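Local coordinates for mandelate racemase/muconate lactonizing protein (Geobacillus sp., PDB 3N4F) that probably acts as a magnesium-dependent enolase-superfamily enzyme that abstracts a proton next to a substrate carboxylate, its exact reaction being undefined here, at residues A[24-29]-A[41-46]; A[204-209]-A[227-232]; A[318-323]-A[335-340]. All coordinates share one frame; numbering follows the deposited sequence.

Interaction 1. Residues A[24-29]-A[41-46]; sequences GERARS and KSCTVD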
loop_
_atom_site.group_PDB
_atom_site.type_symbol
_atom_site.label_atom_id
_atom_site.label_comp_id
_atom_site.label_asym_id
_atom_site.label_seq_id
_atom_site.Cartn_x
_atom_site.Cartn_y
_atom_site.Cartn_z
ATOM N N GLY A 24 -12.614 -2.040 -12.354
ATOM C CA GLY A 24 -12.824 -3.401 -11.919
ATOM C C GLY A 24 -13.511 -3.485 -10.565
ATOM O O GLY A 24 -14.244 -2.569 -10.152
ATOM N N GLU A 25 -13.244 -4.585 -9.872
ATOM C CA GLU A 25 -13.984 -4.954 -8.672
ATOM C C GLU A 25 -13.140 -5.749 -7.690
ATOM O O GLU A 25 -12.323 -6.599 -8.081
ATOM C CB GLU A 25 -15.216 -5.793 -9.045
ATOM C CG GLU A 25 -16.367 -4.989 -9.637
ATOM C CD GLU A 25 -17.583 -5.841 -9.969
ATOM O OE1 GLU A 25 -17.609 -7.038 -9.586
ATOM O OE2 GLU A 25 -18.519 -5.305 -10.611
ATOM N N ARG A 26 -13.336 -5.432 -6.416
ATOM C CA ARG A 26 -12.931 -6.273 -5.306
ATOM C C ARG A 26 -13.643 -7.615 -5.349
ATOM O O ARG A 26 -14.777 -7.716 -5.833
ATOM C CB ARG A 26 -13.350 -5.610 -3.992
ATOM C CG ARG A 26 -12.255 -5.022 -3.255
ATOM C CD ARG A 26 -12.796 -4.192 -2.103
ATOM N NE ARG A 26 -11.922 -3.053 -1.999
ATOM C CZ ARG A 26 -12.284 -1.796 -2.162
ATOM N NH1 ARG A 26 -13.558 -1.470 -2.401
ATOM N NH2 ARG A 26 -11.349 -0.862 -2.098
ATOM N N ALA A 27 -12.988 -8.635 -4.804
ATOM C CA ALA A 27 -13.573 -9.974 -4.706
ATOM C C ALA A 27 -14.779 -9.971 -3.753
ATOM O O ALA A 27 -15.741 -10.717 -3.950
ATOM C CB ALA A 27 -12.521 -10.978 -4.246
ATOM N N ARG A 28 -14.752 -9.092 -2.753
ATOM C CA ARG A 28 -15.835 -9.023 -1.802
ATOM C C ARG A 28 -16.065 -7.567 -1.416
ATOM O O ARG A 28 -15.117 -6.837 -1.145
ATOM C CB ARG A 28 -15.515 -9.879 -0.552
ATOM C CG ARG A 28 -16.664 -9.958 0.495
ATOM C CD ARG A 28 -16.266 -10.770 1.744
ATOM N NE ARG A 28 -15.270 -10.042 2.534
ATOM C CZ ARG A 28 -14.000 -10.399 2.673
ATOM N NH1 ARG A 28 -13.526 -11.508 2.087
ATOM N NH2 ARG A 28 -13.205 -9.644 3.424
ATOM N N SER A 29 -17.324 -7.147 -1.418
ATOM C CA SER A 29 -17.634 -5.748 -1.150
ATOM C C SER A 29 -17.196 -5.405 0.270
ATOM O O SER A 29 -17.413 -6.188 1.201
ATOM C CB SER A 29 -19.127 -5.485 -1.342
ATOM O OG SER A 29 -19.412 -4.107 -1.164
ATOM N N LYS A 41 -17.653 -2.320 -3.732
ATOM C CA LYS A 41 -17.019 -3.389 -4.533
ATOM C C LYS A 41 -16.266 -2.813 -5.748
ATOM O O LYS A 41 -15.292 -3.396 -6.218
ATOM C CB LYS A 41 -18.092 -4.368 -5.015
ATOM C CG LYS A 41 -17.597 -5.756 -5.415
ATOM C CD LYS A 41 -18.781 -6.712 -5.571
ATOM C CE LYS A 41 -18.501 -7.869 -6.512
ATOM N NZ LYS A 41 -17.263 -8.619 -6.220
ATOM N N SER A 42 -16.720 -1.662 -6.242
ATOM C CA SER A 42 -16.148 -1.052 -7.452
ATOM C C SER A 42 -14.757 -0.471 -7.216
ATOM O O SER A 42 -14.518 0.186 -6.202
ATOM C CB SER A 42 -17.085 0.031 -8.012
ATOM O OG SER A 42 -16.455 0.735 -9.070
ATOM N N CYS A 43 -13.848 -0.718 -8.159
ATOM C CA CYS A 43 -12.464 -0.229 -8.070
ATOM C C CYS A 43 -12.022 0.409 -9.384
ATOM O O CYS A 43 -12.430 -0.036 -10.465
ATOM C CB CYS A 43 -11.494 -1.371 -7.714
ATOM S SG CYS A 43 -11.754 -2.173 -6.105
ATOM N N THR A 44 -11.195 1.452 -9.288
ATOM C CA THR A 44 -10.579 2.043 -10.479
ATOM C C THR A 44 -9.084 2.275 -10.264
ATOM O O THR A 44 -8.598 2.307 -9.122
ATOM C CB THR A 44 -11.267 3.358 -10.918
ATOM O OG1 THR A 44 -11.102 4.339 -9.900
ATOM C CG2 THR A 44 -12.758 3.156 -11.186
ATOM N N VAL A 45 -8.352 2.383 -11.373
ATOM C CA VAL A 45 -6.945 2.754 -11.343
ATOM C C VAL A 45 -6.663 3.687 -12.531
ATOM O O VAL A 45 -6.873 3.294 -13.679
ATOM C CB VAL A 45 -5.992 1.511 -11.417
ATOM C CG1 VAL A 45 -4.554 1.967 -11.517
ATOM C CG2 VAL A 45 -6.175 0.568 -10.191
ATOM N N ASP A 46 -6.203 4.912 -12.250
ATOM C CA ASP A 46 -5.765 5.823 -13.317
ATOM C C ASP A 46 -4.371 5.398 -13.751
ATOM O O ASP A 46 -3.485 5.231 -12.913
ATOM C CB ASP A 46 -5.777 7.284 -12.852
ATOM C CG ASP A 46 -7.184 7.784 -12.535
ATOM O OD1 ASP A 46 -8.158 7.098 -12.897
ATOM O OD2 ASP A 46 -7.320 8.872 -11.946
#
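The ammonium group of K41 draws in two partners from the facing strand. NZ donates to R26 O at 2.7 Å, lying in the plane of that carbonyl, while the carboxylate of E25 adds a long salt bridge, OE1 to NZ 3.7 Å. The lysine chain leaves its backbone extended and bends only at its last torsion (chi4 52°), which folds NZ back over the neighbouring strand. K41 also offers its backbone: R26 N donates to K41 O at 2.8 Å. One residue therefore holds both the N-H and the C=O of R26, just before the chain turns its corner at A27 and R28. Past that corner S29 returns to K41, the two CB atoms 4.0 Å apart.

Two further bonds continue the antiparallel ladder at the hydrogen-bonded pair G24 and C43: G24 N to C43 O is 2.8 Å, and C43 N to G24 O is 2.7 Å. The short segments 24-26 and 42-46 lie at 126° to each other. On the sheet face that carries C43, SG lies 4.0 Å above the plane of the R26 guanidinium, over its centre. That group is kept in place by a salt bridge from NE to D338 and by a bond from NH1 to G40 O.

The contact forms the end of the β-hairpin of strands 14-30 and 42-52 next to its connecting loop, in what corresponds to the capping domain of enolase-superfamily enzymes. C43 packs on I340 and I342 of strand 340-342, E25 shares a backbone bond with T341 of that strand, and V45 reaches A316 and Y317 of helix 316-325.

Interaction 2. Residues A[204-209]-A[227-232]; sequences IMIDAN and VNLYWL. With MG (magnesium ion), chain F.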
loop_
_atom_site.group_PDB
_atom_site.type_symbol
_atom_site.label_atom_id
_atom_site.label_comp_id
_atom_site.label_asym_id
_atom_site.label_seq_id
_atom_site.Cartn_x
_atom_site.Cartn_y
_atom_site.Cartn_z
ATOM N N ILE A 204 -2.010 -10.788 13.573
ATOM C CA ILE A 204 -3.272 -10.073 13.554
ATOM C C ILE A 204 -2.936 -8.619 13.789
ATOM O O ILE A 204 -2.201 -8.303 14.715
ATOM C CB ILE A 204 -4.236 -10.566 14.679
ATOM C CG1 ILE A 204 -4.547 -12.066 14.536
ATOM C CG2 ILE A 204 -5.534 -9.710 14.725
ATOM C CD1 ILE A 204 -5.184 -12.475 13.217
HETATM N N MSE A 205 -3.437 -7.749 12.925
HETATM C CA MSE A 205 -3.313 -6.309 13.143
HETATM C C MSE A 205 -4.705 -5.780 13.353
HETATM O O MSE A 205 -5.652 -6.353 12.841
HETATM C CB MSE A 205 -2.649 -5.627 11.948
HETATM C CG MSE A 205 -1.127 -5.640 12.001
HETATM SE SE MSE A 205 -0.403 -6.197 10.275
HETATM C CE MSE A 205 -0.974 -8.024 10.571
ATOM N N ILE A 206 -4.838 -4.732 14.154
ATOM C CA ILE A 206 -6.122 -4.065 14.297
ATOM C C ILE A 206 -5.994 -2.578 13.943
ATOM O O ILE A 206 -5.006 -1.918 14.273
ATOM C CB ILE A 206 -6.765 -4.296 15.694
ATOM C CG1 ILE A 206 -5.845 -3.799 16.832
ATOM C CG2 ILE A 206 -7.059 -5.799 15.881
ATOM C CD1 ILE A 206 -6.478 -3.850 18.243
ATOM N N ASP A 207 -7.007 -2.067 13.264
ATOM C CA ASP A 207 -6.990 -0.694 12.798
ATOM C C ASP A 207 -8.286 -0.028 13.232
ATOM O O ASP A 207 -9.372 -0.410 12.797
ATOM C CB ASP A 207 -6.841 -0.708 11.278
ATOM C CG ASP A 207 -6.872 0.683 10.656
ATOM O OD1 ASP A 207 -7.161 1.715 11.324
ATOM O OD2 ASP A 207 -6.600 0.737 9.452
ATOM N N ALA A 208 -8.171 0.978 14.087
ATOM C CA ALA A 208 -9.351 1.653 14.603
ATOM C C ALA A 208 -9.807 2.872 13.826
ATOM O O ALA A 208 -10.794 3.503 14.219
ATOM C CB ALA A 208 -9.143 2.035 16.063
ATOM N N ASN A 209 -9.088 3.235 12.765
ATOM C CA ASN A 209 -9.376 4.472 12.060
ATOM C C ASN A 209 -9.716 5.639 12.991
ATOM O O ASN A 209 -10.692 6.358 12.746
ATOM C CB ASN A 209 -10.461 4.253 10.999
ATOM C CG ASN A 209 -9.907 3.516 9.788
ATOM O OD1 ASN A 209 -10.122 2.318 9.619
ATOM N ND2 ASN A 209 -9.107 4.222 8.986
ATOM N N VAL A 227 -3.983 -12.833 22.186
ATOM C CA VAL A 227 -4.008 -12.796 20.723
ATOM C C VAL A 227 -2.647 -12.395 20.163
ATOM O O VAL A 227 -1.955 -11.530 20.722
ATOM C CB VAL A 227 -5.137 -11.858 20.178
ATOM C CG1 VAL A 227 -5.077 -11.722 18.618
ATOM C CG2 VAL A 227 -6.500 -12.366 20.618
ATOM N N ASN A 228 -2.265 -13.039 19.061
ATOM C CA ASN A 228 -1.041 -12.690 18.352
ATOM C C ASN A 228 -1.180 -11.349 17.628
ATOM O O ASN A 228 -1.145 -11.268 16.396
ATOM C CB ASN A 228 -0.591 -13.815 17.400
ATOM C CG ASN A 228 0.831 -13.621 16.917
ATOM O OD1 ASN A 228 1.669 -13.076 17.643
ATOM N ND2 ASN A 228 1.117 -14.058 15.689
ATOM N N LEU A 229 -1.338 -10.294 18.429
ATOM C CA LEU A 229 -1.507 -8.949 17.948
ATOM C C LEU A 229 -0.153 -8.353 17.565
ATOM O O LEU A 229 0.680 -8.053 18.437
ATOM C CB LEU A 229 -2.165 -8.125 19.042
ATOM C CG LEU A 229 -3.086 -6.999 18.603
ATOM C CD1 LEU A 229 -4.232 -7.545 17.740
ATOM C CD2 LEU A 229 -3.614 -6.297 19.833
ATOM N N TYR A 230 0.077 -8.206 16.262
ATOM C CA TYR A 230 1.346 -7.698 15.755
ATOM C C TYR A 230 1.445 -6.171 15.806
ATOM O O TYR A 230 2.479 -5.647 16.195
ATOM C CB TYR A 230 1.614 -8.222 14.342
ATOM C CG TYR A 230 2.972 -7.857 13.797
ATOM C CD1 TYR A 230 4.119 -8.538 14.209
ATOM C CD2 TYR A 230 3.114 -6.824 12.870
ATOM C CE1 TYR A 230 5.364 -8.203 13.699
ATOM C CE2 TYR A 230 4.338 -6.483 12.363
ATOM C CZ TYR A 230 5.463 -7.174 12.774
ATOM O OH TYR A 230 6.689 -6.832 12.265
ATOM N N TRP A 231 0.399 -5.463 15.382
ATOM C CA TRP A 231 0.378 -4.002 15.564
ATOM C C TRP A 231 -1.018 -3.437 15.762
ATOM O O TRP A 231 -2.019 -4.051 15.361
ATOM C CB TRP A 231 1.183 -3.235 14.470
ATOM C CG TRP A 231 0.526 -2.969 13.125
ATOM C CD1 TRP A 231 -0.750 -2.497 12.885
ATOM C CD2 TRP A 231 1.146 -3.107 11.831
ATOM N NE1 TRP A 231 -0.951 -2.355 11.527
ATOM C CE2 TRP A 231 0.189 -2.734 10.861
ATOM C CE3 TRP A 231 2.421 -3.531 11.400
ATOM C CZ2 TRP A 231 0.462 -2.768 9.477
ATOM C CZ3 TRP A 231 2.690 -3.554 10.018
ATOM C CH2 TRP A 231 1.709 -3.182 9.082
ATOM N N LEU A 232 -1.032 -2.274 16.407
ATOM C CA LEU A 232 -2.182 -1.408 16.574
ATOM C C LEU A 232 -2.008 -0.126 15.724
ATOM O O LEU A 232 -1.074 0.658 15.921
ATOM C CB LEU A 232 -2.289 -1.003 18.023
ATOM C CG LEU A 232 -3.253 0.123 18.368
ATOM C CD1 LEU A 232 -4.700 -0.380 18.195
ATOM C CD2 LEU A 232 -2.988 0.542 19.786
HETATM MG MG MG F . -5.487 2.155 8.293
HETATM O O HOH W 1 -5.870 3.539 9.761
HETATM O O HOH W 2 -7.021 2.812 7.135
HETATM O O HOH W 3 -5.297 0.841 6.661
#
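M205, present as selenomethionine, lies against W231. Its CB comes 3.7 Å from W231 NE1, at the pyrrole side of the indole; CG follows over the face of the five-membered ring; and SE moves on to the six-membered ring, 3.6 Å from its centroid and only 12° off the normal. This is a Met-aromatic contact, and SE also brushes Y230 CD2 at 4.4 Å. SE makes the last contact with the indole; the methyl CE ends the chain beyond it. With chi1 at 81°, the indole of W231 is set between its own backbone N and carbonyl carbon, and NE1 hydrogen-bonds to the E233 carboxylate.

Strands 204-207 and 229-233 are parallel neighbours in a TIM barrel, joined through helix 214-223 in a β-α-β crossover. Y230 N donates to I204 O at 2.8 Å and I206 N to W231 O at 3.1 Å, whereas the buried W231 N has no partner. On the other sheet face I206 CG2 meets L229 CD1 at 3.8 Å, and I206 also packs on V191 of helix 180-198.

At the end of strand 204-207, D207 OD2 binds magnesium at 2.1 Å, alongside three waters, E233 and E263. D207 OD1 takes N209 N at 2.8 Å in an Asx turn and also accepts from one metal-bound water.

Interaction 3. Residues A[318-323]-A[335-340]; sequences GIYASG and VEYDDI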
loop_
_atom_site.group_PDB
_atom_site.type_symbol
_atom_site.label_atom_id
_atom_site.label_comp_id
_atom_site.label_asym_id
_atom_site.label_seq_id
_atom_site.Cartn_x
_atom_site.Cartn_y
_atom_site.Cartn_z
ATOM N N GLY A 318 -0.999 0.007 -6.510
ATOM C CA GLY A 318 -0.093 0.182 -5.370
ATOM C C GLY A 318 0.337 -1.098 -4.651
ATOM O O GLY A 318 1.434 -1.160 -4.095
ATOM N N ILE A 319 -0.504 -2.100 -4.655
ATOM C CA ILE A 319 -0.174 -3.353 -4.025
ATOM C C ILE A 319 1.092 -3.913 -4.673
ATOM O O ILE A 319 1.922 -4.375 -4.005
ATOM C CB ILE A 319 -1.280 -4.410 -4.222
ATOM C CG1 ILE A 319 -2.503 -4.058 -3.425
ATOM C CG2 ILE A 319 -0.764 -5.810 -3.949
ATOM C CD1 ILE A 319 -3.694 -4.299 -4.151
ATOM N N TYR A 320 1.200 -3.827 -5.993
ATOM C CA TYR A 320 2.312 -4.424 -6.736
ATOM C C TYR A 320 3.548 -3.544 -6.618
ATOM O O TYR A 320 4.651 -4.027 -6.384
ATOM C CB TYR A 320 1.854 -4.696 -8.168
ATOM C CG TYR A 320 0.555 -5.471 -8.105
ATOM C CD1 TYR A 320 0.563 -6.836 -7.815
ATOM C CD2 TYR A 320 -0.686 -4.823 -8.218
ATOM C CE1 TYR A 320 -0.612 -7.559 -7.704
ATOM C CE2 TYR A 320 -1.870 -5.526 -8.097
ATOM C CZ TYR A 320 -1.824 -6.902 -7.838
ATOM O OH TYR A 320 -2.970 -7.628 -7.720
ATOM N N ALA A 321 3.324 -2.239 -6.700
ATOM C CA ALA A 321 4.328 -1.251 -6.352
ATOM C C ALA A 321 4.978 -1.459 -4.981
ATOM O O ALA A 321 6.199 -1.306 -4.867
ATOM C CB ALA A 321 3.738 0.143 -6.435
ATOM N N SER A 322 4.171 -1.746 -3.953
ATOM C CA SER A 322 4.671 -1.960 -2.578
ATOM C C SER A 322 5.668 -3.105 -2.541
ATOM O O SER A 322 6.714 -3.009 -1.896
ATOM C CB SER A 322 3.523 -2.281 -1.599
ATOM O OG SER A 322 2.689 -1.151 -1.404
ATOM N N GLY A 323 5.332 -4.193 -3.228
ATOM C CA GLY A 323 6.225 -5.346 -3.336
ATOM C C GLY A 323 7.637 -4.992 -3.762
ATOM O O GLY A 323 8.602 -5.345 -3.082
ATOM N N VAL A 335 3.261 -5.880 2.470
ATOM C CA VAL A 335 2.304 -5.408 1.465
ATOM C C VAL A 335 0.870 -5.510 2.025
ATOM O O VAL A 335 0.450 -6.556 2.525
ATOM C CB VAL A 335 2.412 -6.246 0.163
ATOM C CG1 VAL A 335 1.380 -5.802 -0.863
ATOM C CG2 VAL A 335 3.817 -6.110 -0.416
ATOM N N GLU A 336 0.135 -4.406 1.957
ATOM C CA GLU A 336 -1.265 -4.377 2.355
ATOM C C GLU A 336 -2.077 -4.873 1.164
ATOM O O GLU A 336 -2.137 -4.204 0.133
ATOM C CB GLU A 336 -1.651 -2.938 2.727
ATOM C CG GLU A 336 -3.100 -2.782 3.148
ATOM C CD GLU A 336 -3.404 -1.452 3.851
ATOM O OE1 GLU A 336 -2.608 -0.494 3.757
ATOM O OE2 GLU A 336 -4.461 -1.367 4.515
ATOM N N TYR A 337 -2.696 -6.043 1.292
ATOM C CA TYR A 337 -3.281 -6.710 0.124
ATOM C C TYR A 337 -4.814 -6.749 0.112
ATOM O O TYR A 337 -5.443 -7.168 1.082
ATOM C CB TYR A 337 -2.726 -8.128 -0.011
ATOM C CG TYR A 337 -3.166 -8.827 -1.274
ATOM C CD1 TYR A 337 -4.355 -9.566 -1.314
ATOM C CD2 TYR A 337 -2.412 -8.723 -2.435
ATOM C CE1 TYR A 337 -4.767 -10.213 -2.493
ATOM C CE2 TYR A 337 -2.807 -9.363 -3.614
ATOM C CZ TYR A 337 -3.980 -10.097 -3.639
ATOM O OH TYR A 337 -4.357 -10.718 -4.818
ATOM N N ASP A 338 -5.388 -6.296 -0.996
ATOM C CA ASP A 338 -6.832 -6.339 -1.270
ATOM C C ASP A 338 -6.955 -7.139 -2.572
ATOM O O ASP A 338 -6.242 -6.853 -3.538
ATOM C CB ASP A 338 -7.346 -4.899 -1.475
ATOM C CG ASP A 338 -8.862 -4.741 -1.262
ATOM O OD1 ASP A 338 -9.566 -5.700 -0.914
ATOM O OD2 ASP A 338 -9.349 -3.596 -1.413
ATOM N N ASP A 339 -7.828 -8.143 -2.587
ATOM C CA ASP A 339 -8.055 -8.993 -3.770
ATOM C C ASP A 339 -8.931 -8.267 -4.782
ATOM O O ASP A 339 -10.137 -8.134 -4.590
ATOM C CB ASP A 339 -8.702 -10.325 -3.365
ATOM C CG ASP A 339 -8.745 -11.350 -4.509
ATOM O OD1 ASP A 339 -8.373 -11.045 -5.664
ATOM O OD2 ASP A 339 -9.172 -12.487 -4.243
ATOM N N ILE A 340 -8.298 -7.755 -5.837
ATOM C CA ILE A 340 -8.969 -6.935 -6.834
ATOM C C ILE A 340 -8.687 -7.456 -8.251
ATOM O O ILE A 340 -7.554 -7.823 -8.561
ATOM C CB ILE A 340 -8.517 -5.457 -6.714
ATOM C CG1 ILE A 340 -8.860 -4.901 -5.311
ATOM C CG2 ILE A 340 -9.161 -4.609 -7.792
ATOM C CD1 ILE A 340 -8.142 -3.560 -4.951
HETATM O O HOH W 4 -5.414 -7.656 -5.929
HETATM O O HOH W 5 -3.026 -10.205 -7.142
HETATM O O HOH W 6 -5.099 -6.520 -9.232
HETATM O O HOH W 7 1.828 -1.860 1.364
#
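I319 projects from helix 318-323 against strand 335-337, and most of the close contacts are its own. A chi1 of -70° puts CG1 beside the backbone N and leaves CG2 anti to it, 3.8 Å from V335 CG1 and 3.7 Å from Y337 CD2. The other branch runs along the strand backbone: CG1 comes 3.6 Å from E336 O, and CD1 ends 3.7 Å from D338 O. V335 completes the apolar seam by setting CG2 against the backbone of G323. Helix 318-323 and strand 335-337 run nearly antiparallel (157°), as a barrel helix and the strand after it do.

On either flank the packing gives way to water. The Y320 hydroxyl bonds three waters. One, 2.6 Å from Y320 OH, lies 2.7 Å from Y337 OH and in the plane of both rings; the others lead to D338 O and I340 N, and to I340 O. At the far end S322 OG, which itself donates to G318 O, accepts from a water at 3.0 Å, and that water accepts in turn from E336 N. The E336 carboxylate points elsewhere, to T133, K168 and C312, with its side chain about 5 Å from a bound magnesium.

No hydrogen bond joins the segments directly, which is consistent with cohesion by apolar packing, with ordered waters carrying the polar links.

Overall arrangement
From the N terminus, interaction 1 comes first, closing the hairpin loop between strands 14-30 and 42-52; N33 in that loop reaches N209 of interaction 2. Next, 204-209 and 227-232 bracket helix 214-223 within the barrel, and finally 318-323 and 335-340 close the connection from helix to strand. The three follow in series, none nested or crossed. In space interactions 1 and 3 meet: segment 335-340 leaves the barrel and enters the antiparallel sheet, which corresponds to the capping domain of relatives, and A27 N probably hydrogen-bonds to D339 O at 2.9 Å on the way. Interactions 2 and 3 share the barrel sheet, their nearest atoms about 6 Å apart.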